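PDB 4UUL: L-lactate dehydrogenase from Trichomonas vaginalis, which catalyses the NADH-dependent reduction of pyruvate to L-lactate and belongs to the lactate/malate dehydrogenase superfamily, within its malate dehydrogenase type 2 family. Local coordinates for residues W183-E188 against K318-E323. The protein carries 1 engineered substitution. Residues are numbered along the deposited sequence; the frame is centred on the assembly and turned at random.
Sequences WGNHGE and KDLFHE
Asn185 points its carboxamide at the helix 307-337, where its ND2 is shared between two carboxylates one helical turn apart. The stronger bond runs from Asn185 ND2 to Asp319 OD2, 2.9 Å long and fairly straight at 161°. The acceptor lies nearly in the amide plane, whereas the donor stands above the carboxylate plane of Asp319. A weak second bond joins Asn185 ND2 to Glu323 OE2 at 3.0 Å; these two side chains meet tip to tip, their flat groups steeply turned against each other. With CG anti to the backbone N (chi1 -160°), Asn185 sends its amide out toward the helix.

Two waters extend this polar network. One lies within hydrogen-bonding reach of the amide oxygen, Asn185 OD1, 2.8 Å away, and of Glu323 OE1, though it has more acceptors nearby than protons to give. A second donates to the backbone His186 O and, at 2.7 Å, to Asp319 OD2, which also bonds Ser189 OG. Glu323 is further anchored by Thr134 through OE1 and by a salt bridge from OE2 to Arg97.

Leu320 supplies van der Waals contact. Its CD2 packs 3.5 Å from Asn185 CG, against the carbon and oxygen of the amide, while Leu320 CG lies 3.7 Å from Asn185 CB. The other methyl, CD1, rests near the backbone at Gly184 C, 4.0 Å away.

The next residue, His186, is the predicted proton acceptor; its ring leads away from the helix and bonds Asp158 through NE2, consistent with the histidine-aspartate pair of this family, and Asp132 through ND1. Both amide hydrogens of Asn185 are thus directed at carboxylates that probably carry negative charge, which would polarise the amide and fix its rotation, tying the loop that carries the predicted catalytic histidine, at the residue just before it, to the C-terminal helix.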
# COMPACT_ATOMS: atom_id res chain seq x y z
N TRP B 183 17.79 8.33 -18.38
CA TRP B 183 17.56 8.27 -19.82
C TRP B 183 17.80 6.84 -20.35
O TRP B 183 18.67 6.12 -19.85
CB TRP B 183 18.54 9.15 -20.60
CG TRP B 183 18.69 10.60 -20.27
CD1 TRP B 183 19.39 11.14 -19.24
CD2 TRP B 183 18.24 11.69 -21.07
NE1 TRP B 183 19.39 12.51 -19.34
CE2 TRP B 183 18.70 12.88 -20.47
CE3 TRP B 183 17.47 11.79 -22.25
CZ2 TRP B 183 18.45 14.13 -21.01
CZ3 TRP B 183 17.27 13.04 -22.81
CH2 TRP B 183 17.74 14.18 -22.18
N GLY B 184 17.10 6.51 -21.43
CA GLY B 184 17.46 5.35 -22.22
C GLY B 184 16.81 4.08 -21.76
O GLY B 184 15.61 4.02 -21.46
N ASN B 185 17.62 3.03 -21.73
CA ASN B 185 17.19 1.67 -21.36
C ASN B 185 17.31 1.47 -19.86
O ASN B 185 18.03 2.12 -19.20
CB ASN B 185 18.08 0.65 -22.07
CG ASN B 185 17.47 -0.72 -22.17
OD1 ASN B 185 16.30 -0.93 -21.74
ND2 ASN B 185 18.24 -1.69 -22.69
N HIS B 186 16.69 0.43 -19.37
CA HIS B 186 17.16 -0.29 -18.11
C HIS B 186 18.36 -1.12 -18.37
O HIS B 186 18.83 -1.22 -19.51
CB HIS B 186 16.08 -1.13 -17.54
CG HIS B 186 15.18 -0.29 -16.69
ND1 HIS B 186 13.87 -0.04 -17.00
CD2 HIS B 186 15.43 0.43 -15.57
CE1 HIS B 186 13.32 0.70 -16.06
NE2 HIS B 186 14.28 1.09 -15.24
N GLY B 187 18.89 -1.74 -17.36
CA GLY B 187 20.07 -2.57 -17.47
C GLY B 187 21.27 -1.71 -17.39
O GLY B 187 21.21 -0.52 -16.99
N GLU B 188 22.35 -2.33 -17.81
CA GLU B 188 23.66 -1.78 -17.73
C GLU B 188 23.78 -0.46 -18.43
O GLU B 188 24.60 0.31 -18.02
CB GLU B 188 24.68 -2.80 -18.29
CG GLU B 188 24.84 -4.06 -17.44
CD GLU B 188 25.89 -5.02 -17.96
OE1 GLU B 188 26.52 -4.71 -19.01
OE2 GLU B 188 26.09 -6.07 -17.33
N LYS B 318 21.92 2.54 -28.95
CA LYS B 318 22.42 1.37 -29.68
C LYS B 318 21.95 0.08 -28.98
O LYS B 318 21.49 -0.88 -29.61
CB LYS B 318 23.96 1.44 -29.76
CG LYS B 318 24.58 0.28 -30.49
CD LYS B 318 26.11 0.53 -30.64
CE LYS B 318 26.88 -0.58 -31.34
NZ LYS B 318 26.83 -1.83 -30.63
N ASP B 319 22.03 0.05 -27.65
CA ASP B 319 21.60 -1.10 -26.85
C ASP B 319 20.13 -1.40 -27.09
O ASP B 319 19.76 -2.56 -27.32
CB ASP B 319 21.85 -0.77 -25.39
CG ASP B 319 21.54 -1.86 -24.46
OD1 ASP B 319 21.78 -3.02 -24.78
OD2 ASP B 319 21.07 -1.56 -23.32
N LEU B 320 19.27 -0.38 -27.10
CA LEU B 320 17.84 -0.62 -27.33
C LEU B 320 17.56 -1.16 -28.70
O LEU B 320 16.72 -2.05 -28.83
CB LEU B 320 17.07 0.65 -27.07
CG LEU B 320 16.86 0.97 -25.59
CD1 LEU B 320 16.60 2.46 -25.42
CD2 LEU B 320 15.75 0.14 -25.04
N PHE B 321 18.23 -0.65 -29.73
CA PHE B 321 17.98 -1.16 -31.06
C PHE B 321 18.42 -2.63 -31.13
O PHE B 321 17.81 -3.46 -31.81
CB PHE B 321 18.66 -0.29 -32.14
CG PHE B 321 17.81 0.90 -32.50
CD1 PHE B 321 16.76 0.78 -33.42
CD2 PHE B 321 17.99 2.11 -31.85
CE1 PHE B 321 15.92 1.84 -33.72
CE2 PHE B 321 17.13 3.18 -32.10
CZ PHE B 321 16.13 3.05 -33.05
N HIS B 322 19.52 -2.95 -30.47
CA HIS B 322 19.99 -4.34 -30.42
C HIS B 322 18.98 -5.26 -29.70
O HIS B 322 18.70 -6.36 -30.17
CB HIS B 322 21.34 -4.39 -29.76
CG HIS B 322 21.92 -5.74 -29.77
ND1 HIS B 322 22.08 -6.47 -30.93
CD2 HIS B 322 22.34 -6.54 -28.76
CE1 HIS B 322 22.56 -7.66 -30.63
NE2 HIS B 322 22.75 -7.72 -29.33
N GLU B 323 18.45 -4.83 -28.57
CA GLU B 323 17.47 -5.65 -27.88
C GLU B 323 16.24 -5.91 -28.76
O GLU B 323 15.67 -7.01 -28.79
CB GLU B 323 17.00 -5.06 -26.57
CG GLU B 323 18.06 -4.93 -25.49
CD GLU B 323 17.46 -4.69 -24.12
OE1 GLU B 323 16.21 -4.57 -23.98
OE2 GLU B 323 18.21 -4.63 -23.15
O HOH W 1 14.60 -3.14 -22.24
O HOH W 2 21.25 -2.25 -20.69